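Local structure of putative rRNA methylase (Clostridium thermocellum ATCC 27405, 3EEY) at residues V137-G142 / K152-L157; N35-L40 / D74-I79. The protein probably transfers methyl groups from S-adenosylmethionine, which it holds in a Rossmann-like fold, and may act on ribosomal RNA. One frame throughout, in Å; residues are numbered along the deposited sequence.

In the fold
The class I methyltransferase fold puts the cofactor near the middle of a seven-stranded mixed sheet and lays helices against its faces, and the two contacts sample this plan on opposite sides of the chain's centre. Contact 2 comes first in the sequence: it joins helix 35-44, which begins at S-adenosylmethionine, to the edge strand 76-79, one of two. Contact 1 follows, setting helix 148-157 against strand 133-139; strands 49-53, 25-28 and 94-101 separate the two strands. The contact centres are 24 Å apart, and their nearest atoms, about 6 Å apart, do not touch. Contact 2 includes cofactor-binding Asn35 and Asp36, whereas contact 1 is apolar packing on the other side of strand 94-101.

Contact 1: residues V137-G142 / K152-L157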
loop_
_atom_site.group_PDB
_atom_site.type_symbol
_atom_site.label_atom_id
_atom_site.label_comp_id
_atom_site.label_asym_id
_atom_site.label_seq_id
_atom_site.Cartn_x
_atom_site.Cartn_y
_atom_site.Cartn_z
ATOM N N VAL A 137 5.369 -5.920 -8.457
ATOM C CA VAL A 137 4.580 -6.546 -9.521
ATOM C C VAL A 137 3.335 -5.690 -9.767
ATOM O O VAL A 137 2.435 -5.623 -8.926
ATOM C CB VAL A 137 4.157 -8.000 -9.146
ATOM C CG1 VAL A 137 3.574 -8.731 -10.345
ATOM C CG2 VAL A 137 5.323 -8.784 -8.574
ATOM N N VAL A 138 3.298 -4.994 -10.903
ATOM C CA VAL A 138 2.086 -4.297 -11.312
ATOM C C VAL A 138 1.277 -5.277 -12.170
ATOM O O VAL A 138 1.736 -5.719 -13.216
ATOM C CB VAL A 138 2.381 -2.969 -12.062
ATOM C CG1 VAL A 138 1.089 -2.242 -12.401
ATOM C CG2 VAL A 138 3.257 -2.060 -11.216
ATOM N N ILE A 139 0.091 -5.644 -11.699
ATOM C CA ILE A 139 -0.737 -6.633 -12.377
ATOM C C ILE A 139 -1.861 -5.934 -13.126
ATOM O O ILE A 139 -2.715 -5.288 -12.521
ATOM C CB ILE A 139 -1.345 -7.669 -11.385
ATOM C CG1 ILE A 139 -0.242 -8.401 -10.611
ATOM C CG2 ILE A 139 -2.231 -8.670 -12.133
ATOM C CD1 ILE A 139 -0.737 -9.230 -9.428
ATOM N N TYR A 140 -1.843 -6.050 -14.450
ATOM C CA TYR A 140 -2.951 -5.607 -15.286
ATOM C C TYR A 140 -3.794 -6.800 -15.655
ATOM O O TYR A 140 -3.281 -7.897 -15.866
ATOM C CB TYR A 140 -2.461 -4.964 -16.566
ATOM C CG TYR A 140 -1.658 -3.706 -16.372
ATOM C CD1 TYR A 140 -2.239 -2.455 -16.551
ATOM C CD2 TYR A 140 -0.304 -3.760 -16.038
ATOM C CE1 TYR A 140 -1.492 -1.287 -16.390
ATOM C CE2 TYR A 140 0.441 -2.607 -15.873
ATOM C CZ TYR A 140 -0.152 -1.376 -16.044
ATOM O OH TYR A 140 0.592 -0.227 -15.879
ATOM N N TYR A 141 -5.092 -6.567 -15.763
ATOM C CA TYR A 141 -6.057 -7.633 -15.969
ATOM C C TYR A 141 -7.293 -7.044 -16.627
ATOM O O TYR A 141 -7.343 -5.842 -16.875
ATOM C CB TYR A 141 -6.391 -8.339 -14.641
ATOM C CG TYR A 141 -6.979 -7.458 -13.553
ATOM C CD1 TYR A 141 -6.228 -6.440 -12.963
ATOM C CD2 TYR A 141 -8.275 -7.668 -13.089
ATOM C CE1 TYR A 141 -6.753 -5.642 -11.978
ATOM C CE2 TYR A 141 -8.814 -6.869 -12.084
ATOM C CZ TYR A 141 -8.044 -5.854 -11.533
ATOM O OH TYR A 141 -8.553 -5.047 -10.532
ATOM N N GLY A 142 -8.278 -7.890 -16.921
ATOM C CA GLY A 142 -9.446 -7.477 -17.695
ATOM C C GLY A 142 -9.040 -7.301 -19.141
ATOM O O GLY A 142 -7.956 -7.736 -19.536
ATOM N N LYS A 152 -3.974 -16.629 -10.630
ATOM C CA LYS A 152 -2.938 -17.612 -10.338
ATOM C C LYS A 152 -1.710 -17.030 -9.637
ATOM O O LYS A 152 -1.222 -17.631 -8.678
ATOM C CB LYS A 152 -2.542 -18.398 -11.594
ATOM C CG LYS A 152 -3.632 -19.328 -12.083
ATOM C CD LYS A 152 -3.239 -20.078 -13.343
ATOM C CE LYS A 152 -4.407 -20.927 -13.847
ATOM N NZ LYS A 152 -4.116 -21.559 -15.166
ATOM N N VAL A 153 -1.222 -15.873 -10.108
ATOM C CA VAL A 153 -0.076 -15.200 -9.491
ATOM C C VAL A 153 -0.341 -14.869 -8.019
ATOM O O VAL A 153 0.503 -15.131 -7.153
ATOM C CB VAL A 153 0.352 -13.915 -10.276
ATOM C CG1 VAL A 153 1.320 -13.073 -9.474
ATOM C CG2 VAL A 153 0.984 -14.283 -11.609
ATOM N N LEU A 154 -1.515 -14.306 -7.747
ATOM C CA LEU A 154 -1.937 -13.999 -6.387
ATOM C C LEU A 154 -2.110 -15.244 -5.512
ATOM O O LEU A 154 -1.733 -15.230 -4.341
ATOM C CB LEU A 154 -3.213 -13.140 -6.384
ATOM C CG LEU A 154 -3.073 -11.669 -6.816
ATOM C CD1 LEU A 154 -4.431 -10.982 -6.952
ATOM C CD2 LEU A 154 -2.184 -10.869 -5.873
ATOM N N GLU A 155 -2.648 -16.315 -6.088
ATOM C CA GLU A 155 -2.784 -17.589 -5.371
ATOM C C GLU A 155 -1.422 -18.186 -5.029
ATOM O O GLU A 155 -1.242 -18.736 -3.945
ATOM C CB GLU A 155 -3.626 -18.593 -6.168
ATOM C CG GLU A 155 -4.168 -19.733 -5.321
ATOM C CD GLU A 155 -4.671 -20.905 -6.148
ATOM O OE1 GLU A 155 -4.768 -20.775 -7.388
ATOM O OE2 GLU A 155 -4.968 -21.962 -5.554
ATOM N N PHE A 156 -0.471 -18.068 -5.953
ATOM C CA PHE A 156 0.912 -18.450 -5.688
ATOM C C PHE A 156 1.546 -17.612 -4.577
ATOM O O PHE A 156 2.196 -18.153 -3.676
ATOM C CB PHE A 156 1.772 -18.371 -6.965
ATOM C CG PHE A 156 3.261 -18.432 -6.699
ATOM C CD1 PHE A 156 3.865 -19.623 -6.291
ATOM C CD2 PHE A 156 4.057 -17.295 -6.852
ATOM C CE1 PHE A 156 5.231 -19.686 -6.037
ATOM C CE2 PHE A 156 5.426 -17.338 -6.595
ATOM C CZ PHE A 156 6.019 -18.538 -6.189
ATOM N N LEU A 157 1.370 -16.297 -4.655
ATOM C CA LEU A 157 2.003 -15.367 -3.712
ATOM C C LEU A 157 1.426 -15.381 -2.297
ATOM O O LEU A 157 2.131 -15.033 -1.347
ATOM C CB LEU A 157 2.007 -13.950 -4.267
ATOM C CG LEU A 157 2.955 -13.719 -5.445
ATOM C CD1 LEU A 157 2.741 -12.331 -6.001
ATOM C CD2 LEU A 157 4.407 -13.928 -5.055
#
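Ile139 lays the end of its side chain over Leu154 and Val153, where helix 148-157 packs on strand 133-139 of the Rossmann-like methyltransferase fold. This strand and helix are the first two elements of a beta-alpha-beta crossover that is completed by the parallel strand 165-172, with the antiparallel strand 181-187 inserted between the two strands. A single methyl does the touching: Ile139 CD1 lies 4.2 Å from Leu154 CD2 and 4.4 Å from Val153 CG1. It gets there because CG1 stands beside the backbone N (chi1 -58°) and the chain then runs on extended to CD1 (chi2 168°). Leu154 comes in from the flank of the helix, its side chain slanting across that of Ile139, with CD2 the nearer of its two methyls.

The contact is apolar and light, two methyl-methyl approaches beyond 4 Å, with Ile139 CA and Val153 CA 9.1 Å apart, an ordinary spacing for a helix on a sheet. Other parts of the fold complete it. Val183 of strand 181-187 touches Ile139, Leu154 and Leu157, while Thr118 of helix 115-128 meets Val153. Leu154 also packs on Ile173 of the second subunit, which links this small core to the dimer. Strand alternation explains who takes part: Val137 and Ile139 turn to the helix, whereas the side chain of Val138 between them touches Asn100 and Pro180. Val137 stands farther back than Ile139: Val137 CG1 is 5.0 Å from Val153 CG1, and Val137 CG2 is 5.1 Å from Leu157 CD1.

Contact 2: residues N35-L40 / D74-I79; sequences NDTAFL and DRVTLI. With SAM (S-adenosylmethionine), chain K.
One wall of the S-adenosylmethionine pocket of this Rossmann-like fold forms where the loop after strand 25-28 passes into helix 35-44, and the first turn of that helix serves both cofactor and core. Asn35 meets the cofactor's carboxylate twice at one oxygen: its side-chain ND2 donates to SAM OXT at 3.3 Å and 144°, and its backbone N makes a weak, more bent bond (130°) to it. The oxygen's place at the start of the helix is consistent with some favourable pull from the helix dipole. Asp36 OD2 comes within 3.4 Å of the cofactor's amino N, while OD1 is hydrogen-bonded to His13 NE2, which would help fix the rotation of the Asp36 carboxylate.

Thr37 faces edge strand 76-79, one of two. Thr37 OG1 is hydrogen-bonded to Asp28 OD2, while its CG2 methyl meets the strand's apolar side chains; chi1, measured to OG1, is -30°, off a staggered value, and CG2 falls roughly anti to the backbone N. The Thr37 and Val76 side chains cross at about a right angle. Thr63 of helix 57-69 touches both Thr37 and Leu78. Thr37 CG2 lies 3.9 Å from Val76 CG1 and 4.4 Å from Leu78 CD2.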
loop_
_atom_site.group_PDB
_atom_site.type_symbol
_atom_site.label_atom_id
_atom_site.label_comp_id
_atom_site.label_asym_id
_atom_site.label_seq_id
_atom_site.Cartn_x
_atom_site.Cartn_y
_atom_site.Cartn_z
ATOM N N ASN A 35 10.645 2.027 -20.287
ATOM C CA ASN A 35 10.402 3.075 -19.287
ATOM C C ASN A 35 10.937 2.744 -17.892
ATOM O O ASN A 35 11.671 3.543 -17.303
ATOM C CB ASN A 35 8.911 3.401 -19.217
ATOM C CG ASN A 35 8.361 3.898 -20.532
ATOM O OD1 ASN A 35 8.750 4.961 -21.020
ATOM N ND2 ASN A 35 7.445 3.130 -21.117
ATOM N N ASP A 36 10.578 1.564 -17.384
ATOM C CA ASP A 36 11.111 1.058 -16.113
ATOM C C ASP A 36 12.614 0.767 -16.164
ATOM O O ASP A 36 13.303 0.937 -15.163
ATOM C CB ASP A 36 10.363 -0.198 -15.663
ATOM C CG ASP A 36 8.927 0.080 -15.241
ATOM O OD1 ASP A 36 8.538 1.256 -15.128
ATOM O OD2 ASP A 36 8.183 -0.893 -15.008
ATOM N N THR A 37 13.105 0.325 -17.325
ATOM C CA THR A 37 14.534 0.066 -17.529
ATOM C C THR A 37 15.344 1.357 -17.386
ATOM O O THR A 37 16.360 1.371 -16.694
ATOM C CB THR A 37 14.838 -0.570 -18.913
ATOM O OG1 THR A 37 13.731 -1.367 -19.354
ATOM C CG2 THR A 37 16.101 -1.430 -18.838
ATOM N N ALA A 38 14.871 2.426 -18.029
ATOM C CA ALA A 38 15.488 3.756 -17.943
ATOM C C ALA A 38 15.450 4.287 -16.518
ATOM O O ALA A 38 16.447 4.817 -16.009
ATOM C CB ALA A 38 14.796 4.732 -18.891
ATOM N N PHE A 39 14.287 4.127 -15.891
ATOM C CA PHE A 39 14.068 4.473 -14.487
ATOM C C PHE A 39 15.056 3.764 -13.544
ATOM O O PHE A 39 15.661 4.403 -12.684
ATOM C CB PHE A 39 12.613 4.166 -14.096
ATOM C CG PHE A 39 12.365 4.153 -12.617
ATOM C CD1 PHE A 39 12.402 5.326 -11.883
ATOM C CD2 PHE A 39 12.078 2.966 -11.958
ATOM C CE1 PHE A 39 12.172 5.318 -10.514
ATOM C CE2 PHE A 39 11.842 2.952 -10.595
ATOM C CZ PHE A 39 11.893 4.130 -9.869
ATOM N N LEU A 40 15.209 2.454 -13.715
ATOM C CA LEU A 40 16.173 1.670 -12.937
ATOM C C LEU A 40 17.627 2.075 -13.201
ATOM O O LEU A 40 18.444 2.127 -12.272
ATOM C CB LEU A 40 15.986 0.174 -13.192
ATOM C CG LEU A 40 14.795 -0.533 -12.542
ATOM C CD1 LEU A 40 14.601 -1.918 -13.138
ATOM C CD2 LEU A 40 14.932 -0.614 -11.027
ATOM N N ASP A 74 24.907 2.121 -21.179
ATOM C CA ASP A 74 26.202 1.695 -20.633
ATOM C C ASP A 74 26.087 0.654 -19.528
ATOM O O ASP A 74 26.834 -0.327 -19.496
ATOM C CB ASP A 74 26.963 2.904 -20.069
ATOM C CG ASP A 74 26.531 4.224 -20.692
ATOM O OD1 ASP A 74 27.352 4.839 -21.407
ATOM O OD2 ASP A 74 25.375 4.650 -20.464
ATOM N N ARG A 75 25.192 0.883 -18.595
ATOM C CA ARG A 75 25.022 -0.018 -17.476
ATOM C C ARG A 75 23.876 -0.988 -17.587
ATOM O O ARG A 75 23.546 -1.635 -16.650
ATOM C CB ARG A 75 24.893 0.748 -16.181
ATOM C CG ARG A 75 26.167 1.316 -15.689
ATOM C CD ARG A 75 27.335 0.491 -16.138
ATOM N NE ARG A 75 27.839 -0.319 -15.062
ATOM C CZ ARG A 75 29.006 -0.915 -15.071
ATOM N NH1 ARG A 75 29.381 -1.633 -14.038
ATOM N NH2 ARG A 75 29.798 -0.790 -16.114
ATOM N N VAL A 76 23.294 -1.103 -18.750
ATOM C CA VAL A 76 22.184 -2.037 -18.991
ATOM C C VAL A 76 22.571 -3.233 -19.874
ATOM O O VAL A 76 23.111 -3.059 -20.964
ATOM C CB VAL A 76 20.953 -1.308 -19.600
ATOM C CG1 VAL A 76 19.765 -2.249 -19.725
ATOM C CG2 VAL A 76 20.574 -0.098 -18.758
ATOM N N THR A 77 22.288 -4.443 -19.392
ATOM C CA THR A 77 22.421 -5.664 -20.187
ATOM C C THR A 77 21.035 -6.152 -20.627
ATOM O O THR A 77 20.244 -6.645 -19.817
ATOM C CB THR A 77 23.142 -6.778 -19.394
ATOM O OG1 THR A 77 24.394 -6.287 -18.905
ATOM C CG2 THR A 77 23.384 -7.993 -20.258
ATOM N N LEU A 78 20.745 -6.004 -21.914
ATOM C CA LEU A 78 19.461 -6.432 -22.467
ATOM C C LEU A 78 19.541 -7.851 -23.003
ATOM O O LEU A 78 20.428 -8.180 -23.794
ATOM C CB LEU A 78 18.985 -5.477 -23.566
ATOM C CG LEU A 78 18.585 -4.057 -23.146
ATOM C CD1 LEU A 78 18.221 -3.230 -24.365
ATOM C CD2 LEU A 78 17.436 -4.075 -22.150
ATOM N N ILE A 79 18.600 -8.684 -22.564
ATOM C CA ILE A 79 18.597 -10.111 -22.865
ATOM C C ILE A 79 17.280 -10.476 -23.534
ATOM O O ILE A 79 16.208 -10.210 -22.991
ATOM C CB ILE A 79 18.812 -10.946 -21.574
ATOM C CG1 ILE A 79 20.240 -10.746 -21.047
ATOM C CG2 ILE A 79 18.560 -12.415 -21.826
ATOM C CD1 ILE A 79 20.349 -10.733 -19.547
HETATM N N SAM K . 7.596 -2.058 -18.163
HETATM C CA SAM K . 7.126 -2.060 -19.585
HETATM C C SAM K . 7.207 -0.670 -20.220
HETATM O O SAM K . 6.565 -0.372 -21.234
HETATM O OXT SAM K . 7.939 0.190 -19.732
HETATM C CB SAM K . 5.733 -2.669 -19.688
HETATM C CG SAM K . 5.767 -4.192 -19.778
HETATM S SD SAM K . 4.439 -4.890 -20.797
HETATM C CE SAM K . 3.016 -4.634 -19.701
HETATM C "C5'" SAM K . 4.793 -6.661 -20.626
HETATM C "C4'" SAM K . 6.058 -7.036 -21.404
HETATM O "O4'" SAM K . 6.564 -8.290 -20.984
HETATM C "C3'" SAM K . 5.809 -7.134 -22.908
HETATM O "O3'" SAM K . 6.769 -6.344 -23.571
HETATM C "C2'" SAM K . 5.988 -8.603 -23.237
HETATM O "O2'" SAM K . 6.540 -8.822 -24.522
HETATM C "C1'" SAM K . 6.928 -9.048 -22.122
HETATM N N9 SAM K . 6.873 -10.495 -21.837
HETATM C C8 SAM K . 5.848 -11.381 -22.072
HETATM N N7 SAM K . 6.243 -12.609 -21.653
HETATM C C5 SAM K . 7.501 -12.511 -21.158
HETATM C C6 SAM K . 8.385 -13.432 -20.608
HETATM N N6 SAM K . 8.064 -14.716 -20.465
HETATM N N1 SAM K . 9.628 -13.000 -20.203
HETATM C C2 SAM K . 10.017 -11.684 -20.331
HETATM N N3 SAM K . 9.135 -10.780 -20.865
HETATM C C4 SAM K . 7.905 -11.186 -21.274
#